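Local coordinates for protein glycoside hydrolase YxiA (Bacillus licheniformis, PDB 3LV4) that probably hydrolyses glycosidic bonds in arabinan, as a calcium-binding member of glycoside hydrolase family 43, at residues 122-127 against 186-191; 142-147 against 161-166; 213-218 against 231-236. All coordinates share one frame; numbering follows the deposited sequence.

The three contacts belong to the family 43 catalytic region, a five-bladed β-propeller as in its relatives. Along the chain, contact 2 falls between the segments of contact 1, and contact 3 follows. Contacts 1 and 2, centred about 8 Å apart, reach the four-stranded sheet that runs from strand 150-153 to strand 190-193; bonds of Tyr188 O to Tyr163 OH and of Ser126 OG to Val146 N tie this blade to the preceding one beside the predicted active site. Contact 3, in the next blade, is centred about 16 Å from contact 2 and about 22 Å from contact 1. Glu201, the predicted proton donor, has its side chain about 3 Å from that of Ser165 and about 7 Å from that of Met218.

Contact 1. Residues 122-127 against 186-191; sequences IFLKSG and QGYGKK
Tyr188 and Gly187 reach from a turn in one blade of the five-bladed β-propeller to Leu124 and Lys125 on strand 118-126, the outermost strand of the preceding blade. The turn is type II', opened by Gln186, whose O accepts the closing bond from Gly189 N at 2.9 Å; Gln186 NE2 is tied to Glu174 O and Leu183 O. Gly187 follows with the positive phi (59°) that this turn asks for and that favours glycine, and its O lies 4.1 Å from CD1 of Leu124, which shares a classic β bulge with Phe123 opposite Leu105. Next comes Tyr188, which carries the contact. Its CG stands anti to the carbonyl carbon (chi1 -71°), sending the ring across to the strand, where CD1 packs 4.1 Å from Leu124 CG as the two side chains cross at a slant. Beyond the ring, Tyr188 OH donates to Lys125 O at 2.7 Å; that oxygen sits at the ring edge, in its plane, and the C=O...donor angle of 164° makes the approach nearly head-on. The same hydroxyl is also bonded to Asn133 N, which leaves it gripped from two parts of the chain. Gly189 then leads into strand 190-193; its backbone, with positive phi, would drive any CB into Tyr188 O, so the position calls for glycine.

Contact 2. Residues 142-147 against 161-166; sequences KHPNVV and MVYGSY
One water oxygen ties Asn145 to Ser165, accepting from both backbone N atoms at 2.9 Å and donating to Tyr166 O at 2.8 Å. It bridges the loop before the innermost strand (150-153) of a propeller blade and the segment running on from strand 159-163, beside the predicted active site: Ser165 OG is bonded to Glu201, the probable proton donor, and accepts a hydrogen bond from a second water at 2.8 Å. Gly164 N donates to Val147 O (2.8 Å, 155° at the hydrogen), fastening the segments directly. Val146 centres an inverse gamma turn in which Asn145 O takes Val147 N; that oxygen also meets Gly164 CA in a CA-H...O contact of 3.4 Å. The Tyr163 ring, with CG placed between the backbone N and carbonyl carbon (chi1 72°), brings CE2 to 3.8 Å from Pro144 CG and runs alongside Val146, while its hydroxyl bonds Tyr188 O. An alanine in place of Tyr163 would probably open a gap beside Pro144 and Val146 and leave Tyr188 O without its hydroxyl mate. Packing is tight where Val147 CG2 presses on Ser165 CB, at 3.4 Å.

Contact 3. Residues 213-218 against 231-236; sequences YYYLYM and IRVARS
Arg235 lays its guanidinium flat on the Tyr213 ring, the planes 3° apart and the centres 4.0 Å apart, a stacked cation-pi pair in the β-hairpin of strands 213-220 and 230-236. Its extended chain carries CD over the centre of the ring, a CH-pi contact 3.6 Å from the centroid, and Gln330 O holds NH1. Tyr215 instead runs alongside Arg235, with CD1 3.9 Å from Arg235 CB and its ring plane turned steeply (59°) from the guanidinium. Farther along, Val233 and Tyr217 point the same way; CG2 of Val233, anti to the backbone N, sits over the ring face of Tyr217, 3.9 Å from its centroid, and also touches Tyr215 CB at 3.8 Å. On the other side of the hairpin, Met218 CE rests on Ala234 CB, 3.9 Å away. Six backbone hydrogen bonds fix this antiparallel register, two each in the hydrogen-bonded pairs Tyr214-Ser236, Leu216-Ala234 and Met218-Arg232. Within the propeller blade the hairpin lies between strand 200-208, where Leu216 packs on Ala203 and Ile205, and strand 272-280, where Val233 meets Val272; Leu305, on strand 303-310 of the following blade, touches Tyr217 and Ile231.

Contact 1. Residues 122-127 against 186-191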
loop_
_atom_site.group_PDB
_atom_site.type_symbol
_atom_site.label_atom_id
_atom_site.label_comp_id
_atom_site.label_asym_id
_atom_site.label_seq_id
_atom_site.Cartn_x
_atom_site.Cartn_y
_atom_site.Cartn_z
ATOM N N ILE A 122 -21.417 -5.572 13.609
ATOM C CA ILE A 122 -21.098 -6.020 12.258
ATOM C C ILE A 122 -22.043 -5.364 11.260
ATOM O O ILE A 122 -23.250 -5.274 11.519
ATOM C CB ILE A 122 -21.286 -7.546 12.147
ATOM C CG1 ILE A 122 -20.316 -8.276 13.097
ATOM C CG2 ILE A 122 -21.149 -8.000 10.685
ATOM C CD1 ILE A 122 -20.588 -9.772 13.248
ATOM N N PHE A 123 -21.519 -4.924 10.117
ATOM C CA PHE A 123 -22.374 -4.296 9.103
ATOM C C PHE A 123 -22.204 -4.869 7.692
ATOM O O PHE A 123 -22.953 -4.513 6.790
ATOM C CB PHE A 123 -22.242 -2.756 9.101
ATOM C CG PHE A 123 -20.865 -2.248 8.736
ATOM C CD1 PHE A 123 -20.518 -2.034 7.402
ATOM C CD2 PHE A 123 -19.933 -1.973 9.720
ATOM C CE1 PHE A 123 -19.265 -1.559 7.059
ATOM C CE2 PHE A 123 -18.661 -1.494 9.388
ATOM C CZ PHE A 123 -18.326 -1.285 8.063
ATOM N N LEU A 124 -21.234 -5.765 7.512
ATOM C CA LEU A 124 -21.066 -6.459 6.237
ATOM C C LEU A 124 -20.635 -7.897 6.512
ATOM O O LEU A 124 -19.854 -8.145 7.427
ATOM C CB LEU A 124 -20.016 -5.745 5.374
ATOM C CG LEU A 124 -20.323 -5.250 3.957
ATOM C CD1 LEU A 124 -21.676 -4.599 3.821
ATOM C CD2 LEU A 124 -19.211 -4.313 3.469
ATOM N N LYS A 125 -21.160 -8.842 5.730
ATOM C CA LYS A 125 -20.721 -10.234 5.813
ATOM C C LYS A 125 -20.503 -10.793 4.420
ATOM O O LYS A 125 -21.152 -10.358 3.469
ATOM C CB LYS A 125 -21.765 -11.102 6.527
ATOM C CG LYS A 125 -21.838 -10.930 8.037
ATOM C CD LYS A 125 -22.977 -11.791 8.606
ATOM C CE LYS A 125 -22.943 -11.858 10.121
ATOM N NZ LYS A 125 -24.169 -12.520 10.661
ATOM N N SER A 126 -19.584 -11.751 4.307
ATOM C CA SER A 126 -19.394 -12.490 3.065
ATOM C C SER A 126 -19.284 -13.973 3.385
ATOM O O SER A 126 -19.090 -14.357 4.549
ATOM C CB SER A 126 -18.154 -11.998 2.309
ATOM O OG SER A 126 -16.997 -11.993 3.121
ATOM N N GLY A 127 -19.438 -14.808 2.362
ATOM C CA GLY A 127 -19.260 -16.234 2.532
ATOM C C GLY A 127 -20.449 -16.953 3.141
ATOM O O GLY A 127 -20.337 -18.132 3.499
ATOM N N GLN A 186 -27.032 0.499 -0.379
ATOM C CA GLN A 186 -25.863 0.336 -1.248
ATOM C C GLN A 186 -25.417 -1.101 -1.518
ATOM O O GLN A 186 -24.609 -1.330 -2.418
ATOM C CB GLN A 186 -24.673 1.090 -0.667
ATOM C CG GLN A 186 -24.889 2.566 -0.483
ATOM C CD GLN A 186 -23.625 3.216 0.020
ATOM O OE1 GLN A 186 -22.724 3.519 -0.755
ATOM N NE2 GLN A 186 -23.532 3.393 1.326
ATOM N N GLY A 187 -25.916 -2.062 -0.747
ATOM C CA GLY A 187 -25.395 -3.421 -0.844
ATOM C C GLY A 187 -23.902 -3.455 -0.544
ATOM O O GLY A 187 -23.471 -2.950 0.488
ATOM N N TYR A 188 -23.105 -4.035 -1.440
ATOM C CA TYR A 188 -21.659 -4.058 -1.236
ATOM C C TYR A 188 -20.969 -2.802 -1.763
ATOM O O TYR A 188 -19.751 -2.645 -1.610
ATOM C CB TYR A 188 -21.024 -5.311 -1.863
ATOM C CG TYR A 188 -21.370 -6.577 -1.106
ATOM C CD1 TYR A 188 -20.860 -6.801 0.171
ATOM C CD2 TYR A 188 -22.200 -7.547 -1.662
ATOM C CE1 TYR A 188 -21.170 -7.949 0.871
ATOM C CE2 TYR A 188 -22.517 -8.699 -0.967
ATOM C CZ TYR A 188 -21.999 -8.891 0.302
ATOM O OH TYR A 188 -22.309 -10.029 1.013
ATOM N N GLY A 189 -21.746 -1.917 -2.381
ATOM C CA GLY A 189 -21.204 -0.691 -2.946
ATOM C C GLY A 189 -20.788 -0.816 -4.399
ATOM O O GLY A 189 -21.274 -1.689 -5.125
ATOM N N LYS A 190 -19.887 0.065 -4.827
ATOM C CA LYS A 190 -19.504 0.165 -6.230
ATOM C C LYS A 190 -18.136 -0.469 -6.445
ATOM O O LYS A 190 -17.198 -0.202 -5.684
ATOM C CB LYS A 190 -19.467 1.641 -6.648
ATOM C CG LYS A 190 -18.847 1.905 -8.008
ATOM C CD LYS A 190 -18.628 3.404 -8.261
ATOM C CE LYS A 190 -18.365 3.655 -9.742
ATOM N NZ LYS A 190 -18.109 5.100 -10.044
ATOM N N LYS A 191 -18.018 -1.317 -7.464
ATOM C CA LYS A 191 -16.740 -1.967 -7.738
ATOM C C LYS A 191 -15.764 -0.993 -8.404
ATOM O O LYS A 191 -16.160 -0.204 -9.262
ATOM C CB LYS A 191 -16.932 -3.222 -8.605
ATOM C CG LYS A 191 -15.646 -4.035 -8.774
ATOM C CD LYS A 191 -15.885 -5.425 -9.355
ATOM C CE LYS A 191 -16.179 -5.376 -10.848
ATOM N NZ LYS A 191 -16.205 -6.738 -11.472
#

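Contact 2. Residues 142-147 against 161-166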
loop_
_atom_site.group_PDB
_atom_site.type_symbol
_atom_site.label_atom_id
_atom_site.label_comp_id
_atom_site.label_asym_id
_atom_site.label_seq_id
_atom_site.Cartn_x
_atom_site.Cartn_y
_atom_site.Cartn_z
ATOM N N LYS A 142 -18.254 -12.472 -7.807
ATOM C CA LYS A 142 -18.793 -11.130 -8.064
ATOM C C LYS A 142 -18.968 -10.275 -6.806
ATOM O O LYS A 142 -19.075 -9.046 -6.895
ATOM C CB LYS A 142 -20.123 -11.212 -8.826
ATOM C CG LYS A 142 -21.228 -11.946 -8.086
ATOM C CD LYS A 142 -22.569 -11.753 -8.781
ATOM C CE LYS A 142 -23.715 -12.308 -7.941
ATOM N NZ LYS A 142 -25.068 -11.796 -8.356
ATOM N N HIS A 143 -19.005 -10.933 -5.647
ATOM C CA HIS A 143 -19.106 -10.246 -4.368
ATOM C C HIS A 143 -17.765 -10.227 -3.658
ATOM O O HIS A 143 -16.968 -11.144 -3.803
ATOM C CB HIS A 143 -20.155 -10.911 -3.463
ATOM C CG HIS A 143 -21.547 -10.849 -4.010
ATOM N ND1 HIS A 143 -22.383 -11.945 -4.057
ATOM C CD2 HIS A 143 -22.243 -9.822 -4.555
ATOM C CE1 HIS A 143 -23.534 -11.596 -4.598
ATOM N NE2 HIS A 143 -23.474 -10.308 -4.907
ATOM N N PRO A 144 -17.517 -9.173 -2.875
ATOM C CA PRO A 144 -16.226 -9.036 -2.195
ATOM C C PRO A 144 -16.092 -10.001 -1.027
ATOM O O PRO A 144 -17.085 -10.576 -0.578
ATOM C CB PRO A 144 -16.272 -7.594 -1.667
ATOM C CG PRO A 144 -17.734 -7.355 -1.419
ATOM C CD PRO A 144 -18.427 -8.052 -2.574
ATOM N N ASN A 145 -14.852 -10.201 -0.583
ATOM C CA ASN A 145 -14.549 -10.707 0.747
ATOM C C ASN A 145 -14.499 -9.450 1.607
ATOM O O ASN A 145 -13.763 -8.524 1.281
ATOM C CB ASN A 145 -13.177 -11.396 0.739
ATOM C CG ASN A 145 -12.859 -12.101 2.050
ATOM O OD1 ASN A 145 -11.724 -12.552 2.280
ATOM N ND2 ASN A 145 -13.855 -12.212 2.912
ATOM N N VAL A 146 -15.294 -9.392 2.675
ATOM C CA VAL A 146 -15.465 -8.140 3.421
ATOM C C VAL A 146 -14.338 -7.872 4.423
ATOM O O VAL A 146 -14.543 -7.856 5.644
ATOM C CB VAL A 146 -16.869 -8.040 4.081
ATOM C CG1 VAL A 146 -17.943 -8.103 3.004
ATOM C CG2 VAL A 146 -17.088 -9.158 5.118
ATOM N N VAL A 147 -13.148 -7.631 3.878
ATOM C CA VAL A 147 -11.960 -7.407 4.683
ATOM C C VAL A 147 -11.180 -6.212 4.118
ATOM O O VAL A 147 -11.584 -5.612 3.117
ATOM C CB VAL A 147 -11.054 -8.667 4.697
ATOM C CG1 VAL A 147 -11.805 -9.855 5.291
ATOM C CG2 VAL A 147 -10.553 -9.002 3.271
HETATM N N MSE A 161 -15.602 4.342 2.375
HETATM C CA MSE A 161 -14.786 3.184 2.746
HETATM C C MSE A 161 -14.550 2.296 1.528
HETATM O O MSE A 161 -15.502 1.770 0.944
HETATM C CB MSE A 161 -15.438 2.360 3.853
HETATM C CG MSE A 161 -14.593 1.145 4.242
HETATM SE SE MSE A 161 -15.493 -0.029 5.547
HETATM C CE MSE A 161 -16.860 -0.766 4.353
ATOM N N VAL A 162 -13.286 2.135 1.148
ATOM C CA VAL A 162 -12.913 1.180 0.107
ATOM C C VAL A 162 -12.422 -0.098 0.801
ATOM O O VAL A 162 -11.811 -0.030 1.866
ATOM C CB VAL A 162 -11.819 1.770 -0.809
ATOM C CG1 VAL A 162 -10.525 2.058 -0.014
ATOM C CG2 VAL A 162 -11.545 0.853 -2.017
ATOM N N TYR A 163 -12.695 -1.266 0.220
ATOM C CA TYR A 163 -12.371 -2.516 0.907
ATOM C C TYR A 163 -12.387 -3.689 -0.068
ATOM O O TYR A 163 -12.755 -3.530 -1.239
ATOM C CB TYR A 163 -13.374 -2.773 2.048
ATOM C CG TYR A 163 -14.738 -3.169 1.535
ATOM C CD1 TYR A 163 -15.602 -2.218 0.994
ATOM C CD2 TYR A 163 -15.151 -4.495 1.561
ATOM C CE1 TYR A 163 -16.847 -2.582 0.493
ATOM C CE2 TYR A 163 -16.384 -4.864 1.066
ATOM C CZ TYR A 163 -17.231 -3.907 0.542
ATOM O OH TYR A 163 -18.456 -4.282 0.058
ATOM N N GLY A 164 -12.004 -4.867 0.419
ATOM C CA GLY A 164 -12.059 -6.081 -0.373
ATOM C C GLY A 164 -10.721 -6.801 -0.439
ATOM O O GLY A 164 -9.665 -6.215 -0.191
ATOM N N SER A 165 -10.776 -8.090 -0.761
ATOM C CA SER A 165 -9.584 -8.884 -1.001
ATOM C C SER A 165 -9.974 -10.068 -1.859
ATOM O O SER A 165 -10.840 -10.853 -1.467
ATOM C CB SER A 165 -9.018 -9.441 0.298
ATOM O OG SER A 165 -8.087 -10.470 -0.010
ATOM N N TYR A 166 -9.325 -10.200 -3.013
ATOM C CA TYR A 166 -9.567 -11.326 -3.912
ATOM C C TYR A 166 -11.068 -11.411 -4.184
ATOM O O TYR A 166 -11.722 -10.386 -4.352
ATOM C CB TYR A 166 -9.066 -12.644 -3.305
ATOM C CG TYR A 166 -7.554 -12.806 -3.174
ATOM C CD1 TYR A 166 -6.724 -11.734 -2.843
ATOM C CD2 TYR A 166 -6.963 -14.060 -3.339
ATOM C CE1 TYR A 166 -5.338 -11.907 -2.711
ATOM C CE2 TYR A 166 -5.591 -14.240 -3.205
ATOM C CZ TYR A 166 -4.784 -13.165 -2.889
ATOM O OH TYR A 166 -3.418 -13.371 -2.750
HETATM O O HOH W 1 -13.011 -8.867 -2.368
HETATM O O HOH W 2 -9.287 -12.894 0.619
#

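Contact 3. Residues 213-218 against 231-236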
loop_
_atom_site.group_PDB
_atom_site.type_symbol
_atom_site.label_atom_id
_atom_site.label_comp_id
_atom_site.label_asym_id
_atom_site.label_seq_id
_atom_site.Cartn_x
_atom_site.Cartn_y
_atom_site.Cartn_z
ATOM N N TYR A 213 -5.376 14.519 -7.859
ATOM C CA TYR A 213 -5.835 13.152 -8.093
ATOM C C TYR A 213 -5.988 12.404 -6.782
ATOM O O TYR A 213 -5.222 12.627 -5.827
ATOM C CB TYR A 213 -4.837 12.368 -8.941
ATOM C CG TYR A 213 -4.854 12.696 -10.409
ATOM C CD1 TYR A 213 -5.816 12.151 -11.256
ATOM C CD2 TYR A 213 -3.888 13.525 -10.961
ATOM C CE1 TYR A 213 -5.814 12.445 -12.610
ATOM C CE2 TYR A 213 -3.884 13.824 -12.306
ATOM C CZ TYR A 213 -4.843 13.285 -13.125
ATOM O OH TYR A 213 -4.820 13.587 -14.469
ATOM N N TYR A 214 -6.979 11.516 -6.750
ATOM C CA TYR A 214 -7.031 10.455 -5.760
ATOM C C TYR A 214 -6.227 9.277 -6.310
ATOM O O TYR A 214 -6.399 8.880 -7.469
ATOM C CB TYR A 214 -8.476 10.021 -5.488
ATOM C CG TYR A 214 -9.302 11.110 -4.851
ATOM C CD1 TYR A 214 -9.931 12.077 -5.632
ATOM C CD2 TYR A 214 -9.444 11.179 -3.475
ATOM C CE1 TYR A 214 -10.679 13.078 -5.063
ATOM C CE2 TYR A 214 -10.192 12.183 -2.886
ATOM C CZ TYR A 214 -10.809 13.130 -3.688
ATOM O OH TYR A 214 -11.552 14.133 -3.115
ATOM N N TYR A 215 -5.333 8.738 -5.487
ATOM C CA TYR A 215 -4.554 7.562 -5.869
ATOM C C TYR A 215 -5.047 6.310 -5.171
ATOM O O TYR A 215 -5.076 6.238 -3.938
ATOM C CB TYR A 215 -3.061 7.778 -5.594
ATOM C CG TYR A 215 -2.520 8.933 -6.390
ATOM C CD1 TYR A 215 -1.974 8.737 -7.654
ATOM C CD2 TYR A 215 -2.590 10.231 -5.895
ATOM C CE1 TYR A 215 -1.498 9.806 -8.398
ATOM C CE2 TYR A 215 -2.122 11.306 -6.634
ATOM C CZ TYR A 215 -1.575 11.086 -7.878
ATOM O OH TYR A 215 -1.111 12.156 -8.603
ATOM N N LEU A 216 -5.439 5.328 -5.978
ATOM C CA LEU A 216 -5.840 4.026 -5.464
ATOM C C LEU A 216 -4.625 3.112 -5.414
ATOM O O LEU A 216 -4.167 2.617 -6.450
ATOM C CB LEU A 216 -6.920 3.417 -6.354
ATOM C CG LEU A 216 -7.323 1.966 -6.077
ATOM C CD1 LEU A 216 -7.925 1.829 -4.669
ATOM C CD2 LEU A 216 -8.317 1.512 -7.144
ATOM N N TYR A 217 -4.088 2.919 -4.211
ATOM C CA TYR A 217 -3.037 1.942 -3.985
ATOM C C TYR A 217 -3.680 0.590 -3.741
ATOM O O TYR A 217 -4.790 0.508 -3.210
ATOM C CB TYR A 217 -2.172 2.336 -2.781
ATOM C CG TYR A 217 -1.362 3.583 -3.019
ATOM C CD1 TYR A 217 -1.878 4.839 -2.727
ATOM C CD2 TYR A 217 -0.079 3.507 -3.547
ATOM C CE1 TYR A 217 -1.134 5.983 -2.941
ATOM C CE2 TYR A 217 0.671 4.641 -3.770
ATOM C CZ TYR A 217 0.140 5.873 -3.471
ATOM O OH TYR A 217 0.890 6.996 -3.696
HETATM N N MSE A 218 -2.985 -0.467 -4.146
HETATM C CA MSE A 218 -3.469 -1.819 -3.953
HETATM C C MSE A 218 -2.312 -2.791 -4.066
HETATM O O MSE A 218 -1.247 -2.449 -4.590
HETATM C CB MSE A 218 -4.552 -2.150 -4.980
HETATM C CG MSE A 218 -4.175 -1.801 -6.379
HETATM SE SE MSE A 218 -5.746 -1.606 -7.535
HETATM C CE MSE A 218 -4.898 -0.481 -8.902
ATOM N N ILE A 231 3.016 -3.631 -4.762
ATOM C CA ILE A 231 2.148 -2.467 -4.652
ATOM C C ILE A 231 1.963 -1.826 -6.017
ATOM O O ILE A 231 2.933 -1.588 -6.738
ATOM C CB ILE A 231 2.721 -1.427 -3.664
ATOM C CG1 ILE A 231 2.705 -1.996 -2.240
ATOM C CG2 ILE A 231 1.928 -0.119 -3.740
ATOM C CD1 ILE A 231 3.586 -1.237 -1.244
ATOM N N ARG A 232 0.711 -1.569 -6.372
ATOM C CA ARG A 232 0.393 -0.905 -7.623
ATOM C C ARG A 232 -0.513 0.271 -7.326
ATOM O O ARG A 232 -1.132 0.346 -6.255
ATOM C CB ARG A 232 -0.289 -1.863 -8.604
ATOM C CG ARG A 232 0.520 -3.122 -8.886
ATOM C CD ARG A 232 0.181 -3.777 -10.225
ATOM N NE ARG A 232 1.077 -4.908 -10.469
ATOM C CZ ARG A 232 1.242 -5.511 -11.644
ATOM N NH1 ARG A 232 0.539 -5.117 -12.704
ATOM N NH2 ARG A 232 2.101 -6.524 -11.751
ATOM N N VAL A 233 -0.597 1.194 -8.274
ATOM C CA VAL A 233 -1.407 2.383 -8.070
ATOM C C VAL A 233 -2.149 2.746 -9.356
ATOM O O VAL A 233 -1.706 2.410 -10.470
ATOM C CB VAL A 233 -0.531 3.557 -7.562
ATOM C CG1 VAL A 233 0.450 4.023 -8.657
ATOM C CG2 VAL A 233 -1.398 4.709 -7.037
ATOM N N ALA A 234 -3.299 3.394 -9.185
ATOM C CA ALA A 234 -4.093 3.916 -10.282
ATOM C C ALA A 234 -4.634 5.250 -9.792
ATOM O O ALA A 234 -4.515 5.562 -8.603
ATOM C CB ALA A 234 -5.238 2.953 -10.616
ATOM N N ARG A 235 -5.215 6.055 -10.673
ATOM C CA ARG A 235 -5.665 7.374 -10.227
ATOM C C ARG A 235 -6.991 7.805 -10.848
ATOM O O ARG A 235 -7.401 7.303 -11.897
ATOM C CB ARG A 235 -4.591 8.441 -10.492
ATOM C CG ARG A 235 -4.461 8.836 -11.960
ATOM C CD ARG A 235 -3.266 9.745 -12.184
ATOM N NE ARG A 235 -3.197 10.175 -13.578
ATOM C CZ ARG A 235 -2.267 10.983 -14.073
ATOM N NH1 ARG A 235 -1.302 11.462 -13.292
ATOM N NH2 ARG A 235 -2.301 11.313 -15.358
ATOM N N SER A 236 -7.644 8.746 -10.180
ATOM C CA SER A 236 -8.928 9.286 -10.609
ATOM C C SER A 236 -9.074 10.695 -10.056
ATOM O O SER A 236 -8.537 11.007 -9.001
ATOM C CB SER A 236 -10.075 8.421 -10.070
ATOM O OG SER A 236 -11.338 8.914 -10.500
#